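Local atomic coordinates of omega-class glutathione S-transferase (Bombyx mori, PDB entry 3WD6), a protein that binds glutathione and probably acts as a glutathione transferase and as a glutathione-dependent dehydroascorbate reductase. Residues 35-40 with 228-233; 134-139 with 190-195; 186-191 with 233-238. All blocks are in the same frame, centred on the assembly; numbering follows the deposited sequence.

All three contacts lack hydrogen bonds between their own segments and rest on apolar or ring-edge packing. Interactions 1 and 3 are buried and use successive parts of helix 228-240, sharing Lys233: one part meets the turn beside the glutathione site, the next meets the end of helix 177-189. Interaction 2 buries more surface, 172 Å², yet is only partly buried; it joins helix 127-138 to the loop after helix 177-189. Polar bonding differs with place: Arg188 of interaction 3 bonds to the backbone of Tyr37 in interaction 1, whereas Asp195 of interaction 2 pairs with Arg197. Interactions 2 and 3 share Arg190 and Ala191 and lie side by side, their centres about 7 Å apart.

Interaction 1: 35-40 with 228-233; sequences MRYCPY and LEILAK. With GSH (glutathione), chain J.
Tyr37 reaches from the turn 35-38 to helix 228-233 and meets Ile230 and Leu231 with the rim of its ring. Tyr37 OH lies 4.0 Å from Ile230 CG2, while further back along the ring Tyr37 CD1 is 4.3 Å from Leu231 CD1; both methyls sit near the ring plane, and apolar branched residues suit this buried rim. Ile230 offers CG2 because this branch is anti to the backbone N, leaving CG1 to lead away. A long aromatic side chain suits the place, since the nearest CA atoms, those of Tyr37 and Leu231, are 7.9 Å apart. Here the thioredoxin-like N-terminal domain meets the C-terminal helices, and one ring spans the seam. Phe234 stacks on Tyr37, and the weak bond from Tyr37 N to Met35 SD lies inside the turn. Just beyond, Cys38 is the N-cap of helix 39-51 and a glutathione-binding residue. Tyr40 lays one ring face against glutathione, with GSH CB1 4.0 Å above the plane toward the rim, and its hydroxyl is hydrogen-bonded to Gln130. With an alanine at Tyr40, glutathione would probably lose this flat wall and Gln130 its hydroxyl partner.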
loop_
_atom_site.group_PDB
_atom_site.type_symbol
_atom_site.label_atom_id
_atom_site.label_comp_id
_atom_site.label_asym_id
_atom_site.label_seq_id
_atom_site.Cartn_x
_atom_site.Cartn_y
_atom_site.Cartn_z
ATOM N N MET A 35 -4.799 -5.628 -6.909
ATOM C CA MET A 35 -5.051 -6.899 -6.235
ATOM C C MET A 35 -5.063 -6.683 -4.730
ATOM O O MET A 35 -4.216 -5.970 -4.187
ATOM C CB MET A 35 -4.155 -8.039 -6.705
ATOM C CG MET A 35 -2.945 -8.278 -5.889
ATOM S SD MET A 35 -3.137 -9.490 -4.536
ATOM C CE MET A 35 -1.369 -9.694 -4.203
ATOM N N ARG A 36 -6.062 -7.292 -4.086
ATOM C CA ARG A 36 -6.518 -6.906 -2.752
ATOM C C ARG A 36 -5.382 -6.858 -1.726
ATOM O O ARG A 36 -5.401 -6.034 -0.800
ATOM C CB ARG A 36 -7.657 -7.837 -2.290
ATOM C CG ARG A 36 -8.306 -7.469 -0.942
ATOM C CD ARG A 36 -9.309 -6.332 -1.093
ATOM N NE ARG A 36 -9.918 -5.941 0.183
ATOM C CZ ARG A 36 -9.273 -5.323 1.179
ATOM N NH1 ARG A 36 -7.968 -5.041 1.080
ATOM N NH2 ARG A 36 -9.940 -4.986 2.281
ATOM N N TYR A 37 -4.384 -7.717 -1.917
ATOM C CA TYR A 37 -3.317 -7.893 -0.942
ATOM C C TYR A 37 -2.052 -7.192 -1.413
ATOM O O TYR A 37 -1.014 -7.257 -0.751
ATOM C CB TYR A 37 -3.089 -9.406 -0.710
ATOM C CG TYR A 37 -4.379 -10.088 -0.296
ATOM C CD1 TYR A 37 -4.739 -10.203 1.044
ATOM C CD2 TYR A 37 -5.267 -10.553 -1.247
ATOM C CE1 TYR A 37 -5.949 -10.796 1.418
ATOM C CE2 TYR A 37 -6.461 -11.143 -0.891
ATOM C CZ TYR A 37 -6.809 -11.254 0.436
ATOM O OH TYR A 37 -8.018 -11.856 0.761
ATOM N N CYS A 38 -2.129 -6.514 -2.557
ATOM C CA CYS A 38 -0.960 -5.786 -3.034
ATOM C C CYS A 38 -0.736 -4.459 -2.281
ATOM O O CYS A 38 -1.555 -3.528 -2.376
ATOM C CB CYS A 38 -1.024 -5.543 -4.547
ATOM S SG CYS A 38 0.430 -4.605 -5.135
ATOM N N PRO A 39 0.389 -4.353 -1.544
ATOM C CA PRO A 39 0.574 -3.074 -0.830
ATOM C C PRO A 39 0.778 -1.916 -1.790
ATOM O O PRO A 39 0.360 -0.792 -1.455
ATOM C CB PRO A 39 1.843 -3.291 0.017
ATOM C CG PRO A 39 2.583 -4.402 -0.677
ATOM C CD PRO A 39 1.503 -5.290 -1.322
ATOM N N TYR A 40 1.418 -2.168 -2.938
ATOM C CA TYR A 40 1.672 -1.080 -3.882
ATOM C C TYR A 40 0.360 -0.525 -4.407
ATOM O O TYR A 40 0.153 0.698 -4.442
ATOM C CB TYR A 40 2.603 -1.516 -5.020
ATOM C CG TYR A 40 4.002 -1.763 -4.525
ATOM C CD1 TYR A 40 4.866 -0.699 -4.260
ATOM C CD2 TYR A 40 4.446 -3.058 -4.265
ATOM C CE1 TYR A 40 6.145 -0.920 -3.777
ATOM C CE2 TYR A 40 5.732 -3.291 -3.780
ATOM C CZ TYR A 40 6.574 -2.218 -3.542
ATOM O OH TYR A 40 7.839 -2.450 -3.050
ATOM N N LEU A 228 -6.804 -9.117 10.358
ATOM C CA LEU A 228 -5.464 -9.695 10.523
ATOM C C LEU A 228 -5.376 -11.226 10.383
ATOM O O LEU A 228 -4.354 -11.758 9.915
ATOM C CB LEU A 228 -4.833 -9.226 11.837
ATOM C CG LEU A 228 -4.206 -7.833 11.732
ATOM C CD1 LEU A 228 -3.816 -7.292 13.094
ATOM C CD2 LEU A 228 -2.997 -7.868 10.787
ATOM N N GLU A 229 -6.428 -11.935 10.784
ATOM C CA GLU A 229 -6.409 -13.382 10.639
ATOM C C GLU A 229 -6.484 -13.744 9.160
ATOM O O GLU A 229 -5.896 -14.732 8.726
ATOM C CB GLU A 229 -7.550 -14.045 11.421
ATOM C CG GLU A 229 -8.936 -13.844 10.817
ATOM C CD GLU A 229 -9.557 -12.515 11.206
ATOM O OE1 GLU A 229 -8.812 -11.613 11.685
ATOM O OE2 GLU A 229 -10.794 -12.375 11.025
ATOM N N ILE A 230 -7.190 -12.938 8.376
ATOM C CA ILE A 230 -7.229 -13.170 6.933
ATOM C C ILE A 230 -5.878 -12.905 6.283
ATOM O O ILE A 230 -5.445 -13.631 5.371
ATOM C CB ILE A 230 -8.254 -12.269 6.236
ATOM C CG1 ILE A 230 -9.667 -12.529 6.788
ATOM C CG2 ILE A 230 -8.156 -12.454 4.715
ATOM C CD1 ILE A 230 -10.154 -13.946 6.543
ATOM N N LEU A 231 -5.213 -11.843 6.734
ATOM C CA LEU A 231 -3.944 -11.463 6.132
ATOM C C LEU A 231 -2.889 -12.523 6.454
ATOM O O LEU A 231 -2.113 -12.921 5.588
ATOM C CB LEU A 231 -3.525 -10.067 6.608
ATOM C CG LEU A 231 -2.253 -9.458 6.010
ATOM C CD1 LEU A 231 -2.329 -9.363 4.488
ATOM C CD2 LEU A 231 -1.971 -8.085 6.629
ATOM N N ALA A 232 -2.876 -12.985 7.705
ATOM C CA ALA A 232 -1.994 -14.074 8.107
ATOM C C ALA A 232 -2.265 -15.339 7.298
ATOM O O ALA A 232 -1.320 -16.006 6.878
ATOM C CB ALA A 232 -2.122 -14.360 9.598
ATOM N N LYS A 233 -3.540 -15.676 7.088
ATOM C CA LYS A 233 -3.867 -16.833 6.255
ATOM C C LYS A 233 -3.240 -16.646 4.878
ATOM O O LYS A 233 -2.498 -17.508 4.384
ATOM C CB LYS A 233 -5.375 -17.014 6.105
ATOM C CG LYS A 233 -5.809 -18.491 6.035
ATOM C CD LYS A 233 -7.071 -18.714 5.180
ATOM C CE LYS A 233 -8.310 -19.017 6.025
ATOM N NZ LYS A 233 -9.227 -19.979 5.335
HETATM N N1 GSH J . 7.026 -0.191 -8.657
HETATM C CA1 GSH J . 5.657 -0.699 -8.805
HETATM C C1 GSH J . 4.623 0.227 -8.173
HETATM O O11 GSH J . 3.417 0.284 -8.613
HETATM O O12 GSH J . 4.986 0.981 -7.204
HETATM C CB1 GSH J . 5.598 -2.100 -8.210
HETATM C CG1 GSH J . 4.256 -2.728 -8.014
HETATM C CD1 GSH J . 4.266 -4.221 -7.798
HETATM O OE1 GSH J . 5.287 -4.823 -7.484
HETATM N N2 GSH J . 3.058 -4.972 -7.960
HETATM C CA2 GSH J . 3.139 -6.422 -7.762
HETATM C C2 GSH J . 2.880 -7.084 -9.098
HETATM O O2 GSH J . 1.981 -6.649 -9.808
HETATM C CB2 GSH J . 2.098 -6.858 -6.793
HETATM S SG2 GSH J . 2.385 -6.601 -5.080
HETATM N N3 GSH J . 3.675 -8.220 -9.513
HETATM C CA3 GSH J . 3.416 -8.861 -10.803
HETATM C C3 GSH J . 3.759 -10.294 -10.896
HETATM O O31 GSH J . 3.202 -11.119 -10.123
HETATM O O32 GSH J . 4.594 -10.680 -11.751
#

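Interaction 2: 134-139 with 190-195; sequences IKILKF and RAFAHD
Ile136 and Phe192 meet as their side chains run past each other in opposite directions, one from helix 127-138 and the other from the loop that follows helix 177-189. The branch of the isoleucine that meets the ring is the gamma methyl: Ile136 CG2 is 3.5 Å from Phe192 CE1, approaching the ring obliquely. Leu137, the next residue of the helix, comes in at about a right angle to Phe192. Its CD1 is near the ring plane, 4.2 Å from Phe192 CZ, so this leucine borders the far edge of the ring. The phenyl group is directed to the helix by a first torsion of -71°, which sets CG beside the backbone N and anti to the carbonyl carbon. A flat, wide ring suits this place because two successive helix residues can touch it while the CA atoms of Ile136 and Phe192 remain 9.1 Å apart. Asp195 approaches from the opposite direction to Ile136: its OD2 is 3.8 Å from Ile136 CD1. The backbone folds back to bring it there, with Asp195 N bonded to Phe192 O at 2.9 Å. Within the helical C-terminal half of the glutathione transferase fold, this contact ties the loop to the last turn of helix 127-138, and His235 of helix 228-240 meets the phenyl ring with planes about 30° apart. Asp195 OD2 is also in a salt bridge with Arg197 NH2. With no hydrogen bond between the two segments, their mutual hold probably comes mainly from dispersion and the exclusion of water, while the ion pair with Arg197 probably lowers the cost of a carboxylate beside an isoleucine.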
loop_
_atom_site.group_PDB
_atom_site.type_symbol
_atom_site.label_atom_id
_atom_site.label_comp_id
_atom_site.label_asym_id
_atom_site.label_seq_id
_atom_site.Cartn_x
_atom_site.Cartn_y
_atom_site.Cartn_z
ATOM N N ILE A 134 8.987 -8.537 2.145
ATOM C CA ILE A 134 8.991 -9.436 0.998
ATOM C C ILE A 134 10.015 -10.587 1.125
ATOM O O ILE A 134 9.783 -11.685 0.607
ATOM C CB ILE A 134 9.189 -8.660 -0.325
ATOM C CG1 ILE A 134 9.065 -9.604 -1.525
ATOM C CG2 ILE A 134 10.541 -7.948 -0.336
ATOM C CD1 ILE A 134 7.694 -10.246 -1.684
ATOM N N LYS A 135 11.128 -10.351 1.820
ATOM C CA LYS A 135 12.094 -11.424 2.066
ATOM C C LYS A 135 11.541 -12.431 3.055
ATOM O O LYS A 135 11.612 -13.638 2.830
ATOM C CB LYS A 135 13.420 -10.879 2.592
ATOM C CG LYS A 135 14.474 -10.621 1.526
ATOM C CD LYS A 135 15.709 -9.932 2.136
ATOM C CE LYS A 135 16.635 -9.402 1.053
ATOM N NZ LYS A 135 15.854 -8.682 -0.006
ATOM N N ILE A 136 11.000 -11.942 4.164
ATOM C CA ILE A 136 10.459 -12.840 5.178
ATOM C C ILE A 136 9.323 -13.659 4.592
ATOM O O ILE A 136 9.149 -14.840 4.899
ATOM C CB ILE A 136 9.936 -12.057 6.377
ATOM C CG1 ILE A 136 11.121 -11.475 7.156
ATOM C CG2 ILE A 136 9.058 -12.944 7.251
ATOM C CD1 ILE A 136 10.748 -10.860 8.493
ATOM N N LEU A 137 8.565 -13.010 3.723
ATOM C CA LEU A 137 7.420 -13.626 3.082
ATOM C C LEU A 137 7.790 -14.718 2.067
ATOM O O LEU A 137 7.153 -15.767 2.057
ATOM C CB LEU A 137 6.561 -12.547 2.409
ATOM C CG LEU A 137 5.145 -12.950 2.012
ATOM C CD1 LEU A 137 4.340 -13.334 3.239
ATOM C CD2 LEU A 137 4.468 -11.820 1.244
ATOM N N LYS A 138 8.809 -14.486 1.233
ATOM C CA LYS A 138 9.075 -15.360 0.070
ATOM C C LYS A 138 10.468 -15.996 -0.002
ATOM O O LYS A 138 10.683 -16.924 -0.790
ATOM C CB LYS A 138 8.819 -14.610 -1.256
ATOM C CG LYS A 138 7.377 -14.167 -1.491
ATOM C CD LYS A 138 7.116 -13.964 -2.987
ATOM C CE LYS A 138 5.844 -13.152 -3.237
ATOM N NZ LYS A 138 5.594 -12.898 -4.691
ATOM N N PHE A 139 11.413 -15.485 0.786
ATOM C CA PHE A 139 12.795 -15.982 0.768
ATOM C C PHE A 139 13.330 -16.022 2.193
ATOM O O PHE A 139 14.482 -15.662 2.447
ATOM C CB PHE A 139 13.683 -15.083 -0.111
ATOM C CG PHE A 139 12.978 -14.536 -1.341
ATOM C CD1 PHE A 139 12.697 -15.356 -2.432
ATOM C CD2 PHE A 139 12.594 -13.198 -1.401
ATOM C CE1 PHE A 139 12.039 -14.847 -3.561
ATOM C CE2 PHE A 139 11.940 -12.679 -2.528
ATOM C CZ PHE A 139 11.661 -13.504 -3.606
ATOM N N ARG A 190 1.920 -5.329 11.447
ATOM C CA ARG A 190 1.009 -5.828 12.473
ATOM C C ARG A 190 0.867 -7.369 12.455
ATOM O O ARG A 190 0.774 -8.004 13.513
ATOM C CB ARG A 190 -0.356 -5.135 12.347
ATOM C CG ARG A 190 -0.401 -3.742 12.972
ATOM C CD ARG A 190 -1.485 -2.835 12.353
ATOM N NE ARG A 190 -2.869 -3.229 12.618
ATOM C CZ ARG A 190 -3.668 -3.831 11.727
ATOM N NH1 ARG A 190 -3.215 -4.132 10.514
ATOM N NH2 ARG A 190 -4.926 -4.129 12.041
ATOM N N ALA A 191 0.879 -7.969 11.265
ATOM C CA ALA A 191 0.752 -9.426 11.159
ATOM C C ALA A 191 2.078 -10.152 11.335
ATOM O O ALA A 191 2.102 -11.359 11.554
ATOM C CB ALA A 191 0.110 -9.818 9.851
ATOM N N PHE A 192 3.183 -9.430 11.231
ATOM C CA PHE A 192 4.484 -10.038 11.481
ATOM C C PHE A 192 4.898 -9.801 12.923
ATOM O O PHE A 192 6.017 -10.136 13.310
ATOM C CB PHE A 192 5.538 -9.466 10.539
ATOM C CG PHE A 192 5.380 -9.911 9.117
ATOM C CD1 PHE A 192 5.981 -11.089 8.668
ATOM C CD2 PHE A 192 4.625 -9.166 8.225
ATOM C CE1 PHE A 192 5.833 -11.512 7.342
ATOM C CE2 PHE A 192 4.471 -9.584 6.893
ATOM C CZ PHE A 192 5.078 -10.762 6.454
ATOM N N ALA A 193 3.994 -9.232 13.717
ATOM C CA ALA A 193 4.338 -8.830 15.073
ATOM C C ALA A 193 4.644 -9.985 16.037
ATOM O O ALA A 193 4.922 -9.735 17.206
ATOM C CB ALA A 193 3.267 -7.895 15.652
ATOM N N HIS A 194 4.610 -11.236 15.577
ATOM C CA HIS A 194 5.113 -12.332 16.434
ATOM C C HIS A 194 6.224 -13.143 15.778
ATOM O O HIS A 194 6.493 -14.286 16.169
ATOM C CB HIS A 194 4.007 -13.267 16.931
ATOM C CG HIS A 194 4.307 -13.909 18.256
ATOM N ND1 HIS A 194 5.009 -13.269 19.262
ATOM C CD2 HIS A 194 3.971 -15.128 18.751
ATOM C CE1 HIS A 194 5.099 -14.067 20.314
ATOM N NE2 HIS A 194 4.475 -15.200 20.029
ATOM N N ASP A 195 6.827 -12.557 14.750
ATOM C CA ASP A 195 8.142 -12.964 14.292
ATOM C C ASP A 195 9.087 -12.035 15.056
ATOM O O ASP A 195 8.797 -10.847 15.221
ATOM C CB ASP A 195 8.248 -12.793 12.778
ATOM C CG ASP A 195 9.666 -12.948 12.259
ATOM O OD1 ASP A 195 10.623 -12.609 12.988
ATOM O OD2 ASP A 195 9.821 -13.393 11.099
#

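Interaction 3: 186-191 with 233-238; sequences FERLRA and KFHEAY
Arg188 NH1, at the far end of a side chain whose stem touches His235, is hydrogen-bonded both to Gln42 OE1 and to Pro184 O. The other terminal nitrogen of the same guanidinium, Arg188 NH2, is hydrogen-bonded to Tyr37 O. In the glutathione transferase fold this places an arginine from helix 177-189 of the all-helical domain against the backbone of the thioredoxin-like domain, close to the glutathione site. Arginine suits the post: several N-H groups serve acceptors at once, while its aliphatic stem is left to pack against helix 228-240. The packing is with a ring edge, Arg188 CG lying near the plane of His235 and 4.2 Å from its CE1. Three residues further along, Ala191 CB also stands near that plane, 4.4 Å from His235 ND1; a small methyl suits a position directed toward the imidazole. The His235 ring is brought forward by a first torsion of -71°, CG beside the backbone N. Its NE2 is 5.0 Å from Arg188 NE, beyond bonding range, and the arginine charge would probably disfavour protonation of the imidazole. Leu137 of helix 127-138 also touches His235. Segment 186-191 is tied back on itself by an arginine: Arg190 NH1 donates to Glu187 O at 3.1 Å, in the carbonyl plane and on a lone pair, with a C=O...N angle of 125°.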
loop_
_atom_site.group_PDB
_atom_site.type_symbol
_atom_site.label_atom_id
_atom_site.label_comp_id
_atom_site.label_asym_id
_atom_site.label_seq_id
_atom_site.Cartn_x
_atom_site.Cartn_y
_atom_site.Cartn_z
ATOM N N PHE A 186 3.239 -0.685 7.231
ATOM C CA PHE A 186 2.822 -0.692 8.624
ATOM C C PHE A 186 1.595 -1.591 8.862
ATOM O O PHE A 186 1.507 -2.260 9.913
ATOM C CB PHE A 186 2.590 0.728 9.133
ATOM C CG PHE A 186 3.860 1.520 9.270
ATOM C CD1 PHE A 186 5.035 0.908 9.738
ATOM C CD2 PHE A 186 3.898 2.865 8.914
ATOM C CE1 PHE A 186 6.229 1.636 9.855
ATOM C CE2 PHE A 186 5.079 3.605 9.041
ATOM C CZ PHE A 186 6.246 2.986 9.510
ATOM N N GLU A 187 0.653 -1.611 7.912
ATOM C CA GLU A 187 -0.523 -2.455 8.065
ATOM C C GLU A 187 -0.061 -3.899 8.182
ATOM O O GLU A 187 -0.592 -4.677 8.988
ATOM C CB GLU A 187 -1.509 -2.299 6.887
ATOM C CG GLU A 187 -2.815 -3.092 7.095
ATOM C CD GLU A 187 -3.944 -2.753 6.108
ATOM O OE1 GLU A 187 -4.698 -3.677 5.709
ATOM O OE2 GLU A 187 -4.106 -1.562 5.741
ATOM N N ARG A 188 0.949 -4.243 7.385
ATOM C CA ARG A 188 1.475 -5.608 7.325
ATOM C C ARG A 188 2.363 -5.937 8.528
ATOM O O ARG A 188 2.358 -7.068 9.018
ATOM C CB ARG A 188 2.210 -5.844 5.992
ATOM C CG ARG A 188 1.271 -6.227 4.828
ATOM C CD ARG A 188 1.592 -5.500 3.526
ATOM N NE ARG A 188 0.601 -5.784 2.479
ATOM C CZ ARG A 188 -0.468 -5.027 2.228
ATOM N NH1 ARG A 188 -0.688 -3.930 2.936
ATOM N NH2 ARG A 188 -1.311 -5.357 1.263
ATOM N N LEU A 189 3.097 -4.943 9.023
ATOM C CA LEU A 189 3.982 -5.144 10.172
ATOM C C LEU A 189 3.174 -5.766 11.323
ATOM O O LEU A 189 3.675 -6.628 12.055
ATOM C CB LEU A 189 4.634 -3.806 10.594
ATOM C CG LEU A 189 5.648 -3.697 11.750
ATOM C CD1 LEU A 189 6.415 -2.373 11.695
ATOM C CD2 LEU A 189 4.997 -3.874 13.130
ATOM N N ARG A 190 1.920 -5.329 11.447
ATOM C CA ARG A 190 1.009 -5.828 12.473
ATOM C C ARG A 190 0.867 -7.369 12.455
ATOM O O ARG A 190 0.774 -8.004 13.513
ATOM C CB ARG A 190 -0.356 -5.135 12.347
ATOM C CG ARG A 190 -0.401 -3.742 12.972
ATOM C CD ARG A 190 -1.485 -2.835 12.353
ATOM N NE ARG A 190 -2.869 -3.229 12.618
ATOM C CZ ARG A 190 -3.668 -3.831 11.727
ATOM N NH1 ARG A 190 -3.215 -4.132 10.514
ATOM N NH2 ARG A 190 -4.926 -4.129 12.041
ATOM N N ALA A 191 0.879 -7.969 11.265
ATOM C CA ALA A 191 0.752 -9.426 11.159
ATOM C C ALA A 191 2.078 -10.152 11.335
ATOM O O ALA A 191 2.102 -11.359 11.554
ATOM C CB ALA A 191 0.110 -9.818 9.851
ATOM N N LYS A 233 -3.540 -15.676 7.088
ATOM C CA LYS A 233 -3.867 -16.833 6.255
ATOM C C LYS A 233 -3.240 -16.646 4.878
ATOM O O LYS A 233 -2.498 -17.508 4.384
ATOM C CB LYS A 233 -5.375 -17.014 6.105
ATOM C CG LYS A 233 -5.809 -18.491 6.035
ATOM C CD LYS A 233 -7.071 -18.714 5.180
ATOM C CE LYS A 233 -8.310 -19.017 6.025
ATOM N NZ LYS A 233 -9.227 -19.979 5.335
ATOM N N PHE A 234 -3.523 -15.500 4.265
ATOM C CA PHE A 234 -2.986 -15.203 2.947
ATOM C C PHE A 234 -1.466 -15.378 2.908
ATOM O O PHE A 234 -0.938 -16.132 2.085
ATOM C CB PHE A 234 -3.383 -13.791 2.513
ATOM C CG PHE A 234 -2.976 -13.461 1.112
ATOM C CD1 PHE A 234 -3.730 -13.923 0.032
ATOM C CD2 PHE A 234 -1.828 -12.717 0.869
ATOM C CE1 PHE A 234 -3.357 -13.638 -1.277
ATOM C CE2 PHE A 234 -1.446 -12.424 -0.428
ATOM C CZ PHE A 234 -2.219 -12.887 -1.512
ATOM N N HIS A 235 -0.764 -14.673 3.788
ATOM C CA HIS A 235 0.690 -14.788 3.864
ATOM C C HIS A 235 1.137 -16.241 3.986
ATOM O O HIS A 235 2.207 -16.610 3.482
ATOM C CB HIS A 235 1.239 -13.995 5.055
ATOM C CG HIS A 235 1.162 -12.510 4.880
ATOM N ND1 HIS A 235 1.212 -11.636 5.947
ATOM C CD2 HIS A 235 1.048 -11.746 3.766
ATOM C CE1 HIS A 235 1.126 -10.396 5.494
ATOM N NE2 HIS A 235 1.025 -10.432 4.177
ATOM N N GLU A 236 0.321 -17.054 4.666
ATOM C CA GLU A 236 0.674 -18.449 4.901
ATOM C C GLU A 236 0.970 -19.157 3.581
ATOM O O GLU A 236 1.989 -19.839 3.459
ATOM C CB GLU A 236 -0.412 -19.180 5.699
ATOM C CG GLU A 236 0.031 -20.524 6.262
ATOM C CD GLU A 236 1.261 -20.420 7.181
ATOM O OE1 GLU A 236 2.390 -20.193 6.672
ATOM O OE2 GLU A 236 1.097 -20.570 8.417
ATOM N N ALA A 237 0.107 -18.969 2.584
ATOM C CA ALA A 237 0.335 -19.573 1.275
ATOM C C ALA A 237 1.765 -19.366 0.792
ATOM O O ALA A 237 2.383 -20.293 0.281
ATOM C CB ALA A 237 -0.650 -19.047 0.243
ATOM N N TYR A 238 2.291 -18.157 0.953
ATOM C CA TYR A 238 3.626 -17.848 0.452
ATOM C C TYR A 238 4.710 -18.617 1.183
ATOM O O TYR A 238 5.638 -19.157 0.564
ATOM C CB TYR A 238 3.908 -16.343 0.532
ATOM C CG TYR A 238 3.149 -15.554 -0.503
ATOM C CD1 TYR A 238 1.837 -15.172 -0.280
ATOM C CD2 TYR A 238 3.735 -15.213 -1.715
ATOM C CE1 TYR A 238 1.123 -14.455 -1.237
ATOM C CE2 TYR A 238 3.033 -14.494 -2.681
ATOM C CZ TYR A 238 1.725 -14.115 -2.438
ATOM O OH TYR A 238 1.018 -13.398 -3.398
#